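Local structure of hydrogen peroxide-inducible genes activator (Corynebacterium glutamicum, 6G1D) at the interface of chains A and B and the interface of chains A and C. The protein senses hydrogen peroxide as a LysR-type transcription factor, joining a DNA-binding winged helix-turn-helix domain to a regulatory domain that carries the peroxidatic sensing chemistry. Coordinates in Å, arbitrary orientation; residue numbers count along the deposited sequence, not the author numbering. Chains: chain A/B/C, Hydrogen peroxide-inducible genes activator.

Contact 1: the interface of chains A and B. Residues chain A 10, 15, 48, 52, 80; chain B 87-88, 91.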
# COMPACT_ATOMS: atom_id res chain seq x y z
N PRO A 10 20.04 -17.82 -30.46
CA PRO A 10 21.50 -17.63 -30.51
C PRO A 10 22.23 -18.41 -29.44
O PRO A 10 21.67 -18.70 -28.38
CB PRO A 10 21.69 -16.12 -30.32
CG PRO A 10 20.39 -15.57 -29.92
CD PRO A 10 19.32 -16.55 -30.30
N LEU A 15 27.22 -14.98 -29.84
CA LEU A 15 27.23 -13.68 -29.21
C LEU A 15 28.66 -13.21 -28.90
O LEU A 15 28.96 -12.02 -29.08
CB LEU A 15 26.38 -13.67 -27.92
CG LEU A 15 24.88 -13.88 -28.08
CD1 LEU A 15 24.22 -13.86 -26.73
CD2 LEU A 15 24.27 -12.87 -29.03
N LEU A 48 24.61 -16.29 -36.85
CA LEU A 48 23.88 -15.32 -36.04
C LEU A 48 23.04 -14.38 -36.91
O LEU A 48 21.86 -14.19 -36.65
CB LEU A 48 24.84 -14.51 -35.17
CG LEU A 48 24.25 -13.50 -34.19
CD1 LEU A 48 23.31 -14.17 -33.20
CD2 LEU A 48 25.39 -12.78 -33.48
N LEU A 52 18.94 -14.51 -37.04
CA LEU A 52 18.18 -13.30 -36.71
C LEU A 52 17.49 -12.59 -37.90
O LEU A 52 16.56 -11.81 -37.69
CB LEU A 52 19.06 -12.28 -36.00
CG LEU A 52 19.75 -12.72 -34.69
CD1 LEU A 52 20.61 -11.56 -34.23
CD2 LEU A 52 18.80 -13.19 -33.58
N THR A 80 24.15 -10.59 -21.81
CA THR A 80 24.00 -12.04 -21.80
C THR A 80 25.35 -12.71 -21.44
O THR A 80 25.41 -13.61 -20.59
CB THR A 80 23.47 -12.56 -23.13
OG1 THR A 80 22.31 -11.81 -23.53
CG2 THR A 80 23.11 -14.04 -23.02
N PHE B 87 17.72 -10.45 -25.52
CA PHE B 87 18.48 -10.19 -26.76
C PHE B 87 17.65 -10.59 -27.97
O PHE B 87 17.52 -9.84 -28.92
CB PHE B 87 19.84 -10.96 -26.78
CG PHE B 87 20.57 -10.83 -28.07
CD1 PHE B 87 21.42 -9.75 -28.30
CD2 PHE B 87 20.39 -11.76 -29.09
CE1 PHE B 87 22.06 -9.59 -29.52
CE2 PHE B 87 21.05 -11.62 -30.31
CZ PHE B 87 21.89 -10.53 -30.52
N LEU B 88 17.08 -11.79 -27.91
CA LEU B 88 16.32 -12.32 -29.04
C LEU B 88 15.08 -11.47 -29.32
O LEU B 88 14.79 -11.15 -30.48
CB LEU B 88 15.93 -13.78 -28.77
CG LEU B 88 15.19 -14.51 -29.88
CD1 LEU B 88 15.94 -14.43 -31.21
CD2 LEU B 88 14.97 -15.97 -29.46
N ALA B 91 15.96 -8.24 -30.98
CA ALA B 91 16.45 -8.42 -32.36
C ALA B 91 15.34 -8.27 -33.37
O ALA B 91 15.54 -7.74 -34.45
CB ALA B 91 17.10 -9.80 -32.51
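The ring of B:Phe87 enters a pocket of chain A lined by A:Pro10, A:Leu15 and A:Leu52, where the long linker helix of one LysR-type subunit packs on the winged helix-turn-helix DNA-binding domain of the other, in a two-fold symmetric interface that holds the same contact again with the chains exchanged. B:Phe87 stands on helix 68-95 with CG opposite the backbone N (chi1 174°), which points the ring away from its own helix axis and into the partner. One face of the ring receives A:Leu15 CD2, a CH-pi contact in which the methyl lies 3.8 Å from the ring centroid and is displaced toward the rim. The two side chains run past each other in opposite directions. A:Pro10 CG comes up to CD2 of the B:Phe87 ring at 3.9 Å, while A:Leu52 CD1 meets B:Phe87 CE2, also at 3.9 Å, with the leucine side chain at roughly a right angle to the phenylalanine. A:Thr80, on the linker helix of chain A, lies at the margin, near the base of the aromatic side chain.

A:Leu52, the last residue of helix 38-52, divides its two methyls between neighbours. While CD1 serves the ring, CD2 of A:Leu52 lies 3.9 Å from B:Leu88 CD1 and equally near B:Ala91 CB, one helical turn beyond B:Phe87. A:Pro10 joins this second cluster through CD, 4.1 Å from B:Leu88 CD1.

Contact 2: the interface of chains A and C. Residues chain A 239, 242-243, 246, 248; chain C 115, 119, 133.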
# COMPACT_ATOMS: atom_id res chain seq x y z
N THR A 239 11.52 6.56 18.64
CA THR A 239 10.43 7.51 18.81
C THR A 239 9.63 7.22 20.07
O THR A 239 9.29 8.13 20.82
CB THR A 239 9.50 7.54 17.57
OG1 THR A 239 10.26 7.95 16.46
CG2 THR A 239 8.37 8.47 17.76
N GLN A 242 11.37 8.62 23.16
CA GLN A 242 11.21 10.06 23.34
C GLN A 242 9.86 10.38 23.99
O GLN A 242 9.74 11.30 24.83
CB GLN A 242 11.34 10.82 22.03
CG GLN A 242 12.51 10.54 21.10
CD GLN A 242 13.89 10.71 21.73
OE1 GLN A 242 14.10 10.40 22.88
NE2 GLN A 242 14.86 11.09 20.91
N LEU A 243 8.81 9.62 23.60
CA LEU A 243 7.48 9.81 24.18
C LEU A 243 7.49 9.42 25.68
O LEU A 243 6.89 10.11 26.52
CB LEU A 243 6.41 9.03 23.42
CG LEU A 243 6.32 9.32 21.92
CD1 LEU A 243 5.40 8.31 21.24
CD2 LEU A 243 5.91 10.75 21.66
N ALA A 246 9.25 12.06 27.75
CA ALA A 246 8.35 13.19 27.91
C ALA A 246 7.15 12.94 28.83
O ALA A 246 6.31 13.85 29.00
CB ALA A 246 7.83 13.67 26.55
N LEU A 248 4.62 10.74 28.42
CA LEU A 248 3.38 10.42 27.72
C LEU A 248 2.96 8.97 27.88
O LEU A 248 1.87 8.62 27.49
CB LEU A 248 3.48 10.80 26.25
CG LEU A 248 3.61 12.29 25.93
CD1 LEU A 248 3.76 12.48 24.42
CD2 LEU A 248 2.45 13.13 26.50
N LEU C 115 11.08 15.46 18.41
CA LEU C 115 10.13 15.29 19.51
C LEU C 115 10.63 15.75 20.87
O LEU C 115 9.87 16.35 21.61
CB LEU C 115 9.62 13.86 19.62
CG LEU C 115 8.49 13.51 18.65
CD1 LEU C 115 8.26 11.99 18.66
CD2 LEU C 115 7.22 14.27 18.99
N LEU C 119 8.16 18.50 22.44
CA LEU C 119 7.35 18.09 23.59
C LEU C 119 7.68 18.88 24.86
O LEU C 119 6.79 19.17 25.66
CB LEU C 119 7.46 16.61 23.86
CG LEU C 119 6.86 15.67 22.81
CD1 LEU C 119 7.23 14.23 23.07
CD2 LEU C 119 5.36 15.83 22.75
N ILE C 133 0.79 11.84 19.01
CA ILE C 133 1.82 11.81 17.98
C ILE C 133 1.58 10.57 17.16
O ILE C 133 1.42 9.49 17.72
CB ILE C 133 3.25 11.75 18.61
CG1 ILE C 133 3.47 12.89 19.60
CG2 ILE C 133 4.28 11.78 17.52
CD1 ILE C 133 3.32 14.28 19.00
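Two regulatory domains of the LysR substrate-binding fold meet here along helix 237-245 of chain A and helix 111-125 of chain C, the helical pairing characteristic of dimers of this family. C:Leu119 and A:Leu243 carry much of the apolar contact. The CD1 methyl of C:Leu119 reaches A:Ala246 CB at 3.6 Å, and C:Leu119 CB also lies 4.0 Å from A:Ala246 CB. The other branch of C:Leu119, CD2, approaches A:Leu248 CD1 at 4.1 Å, and CD1 of C:Leu119 is equally near that methyl, so both branches of the leucine border A:Leu248, which like A:Ala246 follows helix 237-245.

A:Leu243 uses one branch for several neighbours. Its chi1 of -56° sets CG beside the backbone N, on the far side from the carbonyl carbon, and CD2 projects toward chain C, where this methyl of A:Leu243 lies 3.8 Å from C:Ile133 CG1. The same A:Leu243 CD2 comes within 4.0 Å of both C:Leu119 CD1 and C:Leu115 CD1, and thus sits among two residues of a helix and one of a strand. C:Leu115 CD1 in turn meets the methyl A:Thr239 CG2 at 3.6 Å, the two side chains crossing at a slant.

On chain C the apolar surface combines helix 111-125 with C:Ile133 of strand 129-135. On chain A it follows one side of helix 237-245 and continues through A:Ala246 and A:Leu248 in the loop before strand 251-254.

Contact 3: the interface of chains A and C. Residues chain A 234-236, 238-239; chain C 111-112, 115, 135.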
# COMPACT_ATOMS: atom_id res chain seq x y z
N ALA A 234 3.75 4.87 16.99
CA ALA A 234 5.08 5.09 16.44
C ALA A 234 5.53 3.97 15.54
O ALA A 234 5.10 2.85 15.71
CB ALA A 234 6.06 5.24 17.56
N SER A 235 6.43 4.26 14.61
CA SER A 235 7.00 3.25 13.77
C SER A 235 8.37 2.73 14.25
O SER A 235 8.80 1.70 13.76
CB SER A 235 7.05 3.68 12.29
OG SER A 235 7.70 4.89 12.14
N SER A 236 9.01 3.40 15.21
CA SER A 236 10.29 2.94 15.76
C SER A 236 10.37 3.08 17.28
O SER A 236 9.77 3.98 17.88
CB SER A 236 11.45 3.75 15.14
OG SER A 236 11.35 5.13 15.50
N THR A 238 12.91 4.13 18.94
CA THR A 238 13.55 5.37 19.33
C THR A 238 12.52 6.50 19.52
O THR A 238 12.63 7.28 20.47
CB THR A 238 14.68 5.81 18.34
OG1 THR A 238 15.61 4.74 18.21
CG2 THR A 238 15.43 7.07 18.83
N THR A 239 11.52 6.56 18.64
CA THR A 239 10.43 7.51 18.81
C THR A 239 9.63 7.22 20.07
O THR A 239 9.29 8.13 20.82
CB THR A 239 9.50 7.54 17.57
OG1 THR A 239 10.26 7.95 16.46
CG2 THR A 239 8.37 8.47 17.76
N ALA C 111 10.68 12.62 13.20
CA ALA C 111 10.01 12.44 14.51
C ALA C 111 10.92 12.27 15.73
O ALA C 111 10.86 13.06 16.65
CB ALA C 111 9.02 11.30 14.46
N PRO C 112 11.75 11.23 15.75
CA PRO C 112 12.52 10.97 16.95
C PRO C 112 13.49 12.12 17.30
O PRO C 112 13.83 12.26 18.47
CB PRO C 112 13.26 9.67 16.61
CG PRO C 112 13.31 9.61 15.13
CD PRO C 112 12.01 10.22 14.71
N LEU C 115 11.08 15.46 18.41
CA LEU C 115 10.13 15.29 19.51
C LEU C 115 10.63 15.75 20.87
O LEU C 115 9.87 16.35 21.61
CB LEU C 115 9.62 13.86 19.62
CG LEU C 115 8.49 13.51 18.65
CD1 LEU C 115 8.26 11.99 18.66
CD2 LEU C 115 7.22 14.27 18.99
N GLU C 135 3.53 8.73 14.12
CA GLU C 135 4.72 8.67 13.32
C GLU C 135 4.40 7.72 12.18
O GLU C 135 4.13 6.56 12.41
CB GLU C 135 5.87 8.12 14.16
CG GLU C 135 7.17 7.98 13.36
CD GLU C 135 8.30 7.36 14.17
OE1 GLU C 135 8.06 6.41 14.95
OE2 GLU C 135 9.44 7.81 14.00
O HOH W 1 11.70 6.78 13.34
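OE1 of the C:Glu135 carboxylate is gripped by two consecutive backbone N-H groups of chain A. A:Ser235 N donates to C:Glu135 OE1 at 2.7 Å, meeting it on the anti side though tilted out of the carboxylate plane. A:Ser236 N gives a longer bond of 3.2 Å to C:Glu135 OE1 from above the plane, and both donors approach from the same face. The other oxygen of C:Glu135, OE2, accepts a hydrogen bond from the hydroxyl OG1 of A:Thr239 at 2.6 Å, again from above the plane, 44° out of it.

The side chain of C:Glu135 is stretched out, chi1 (178°) and chi2 (-177°) both trans, and it meets A:Thr239 coming from the opposite direction. The A:Ser236 hydroxyl supports the carboxylate from a second shell. A:Ser236 OG and A:Thr239 OG1 are hydrogen-bonded at 3.2 Å; since the carboxylate probably engages the threonine hydrogen, the serine may be the donor here. A:Ser236 OG also lies 2.7 Å from the O of water 1, which bonds to C:Glu135 OE2 and completes a bridge between the chains.

C:Pro112 packs beside the threonine hydroxyl, with CD 3.4 Å from A:Thr239 OG1. Its CB meets A:Thr238 CG2, the two side chains standing about perpendicular. The backbone N-H groups lie just before helix 237-245, whose N-terminal end would probably favour a negatively charged carboxylate. The site thus anchors one regulatory domain on its partner and probably helps set their register in the dimer.

Contact 2 and contact 3 are neighbouring parts of one A–C interface, their C-alpha centres about 8 Å apart, and they share A:Thr239 and C:Leu115; the threonine links them directly. The C-alpha centre of contact 1 lies about 60 Å from that of contact 2 and about 52 Å from that of contact 3. Chain A therefore pairs with chain B through its N-terminal DNA-binding and linker-helix region and with chain C through its regulatory domain. Such a division of partners can join four subunits into the deposited tetramer, and rearrangement at the regulatory interface could plausibly be transmitted to the DNA-binding domains.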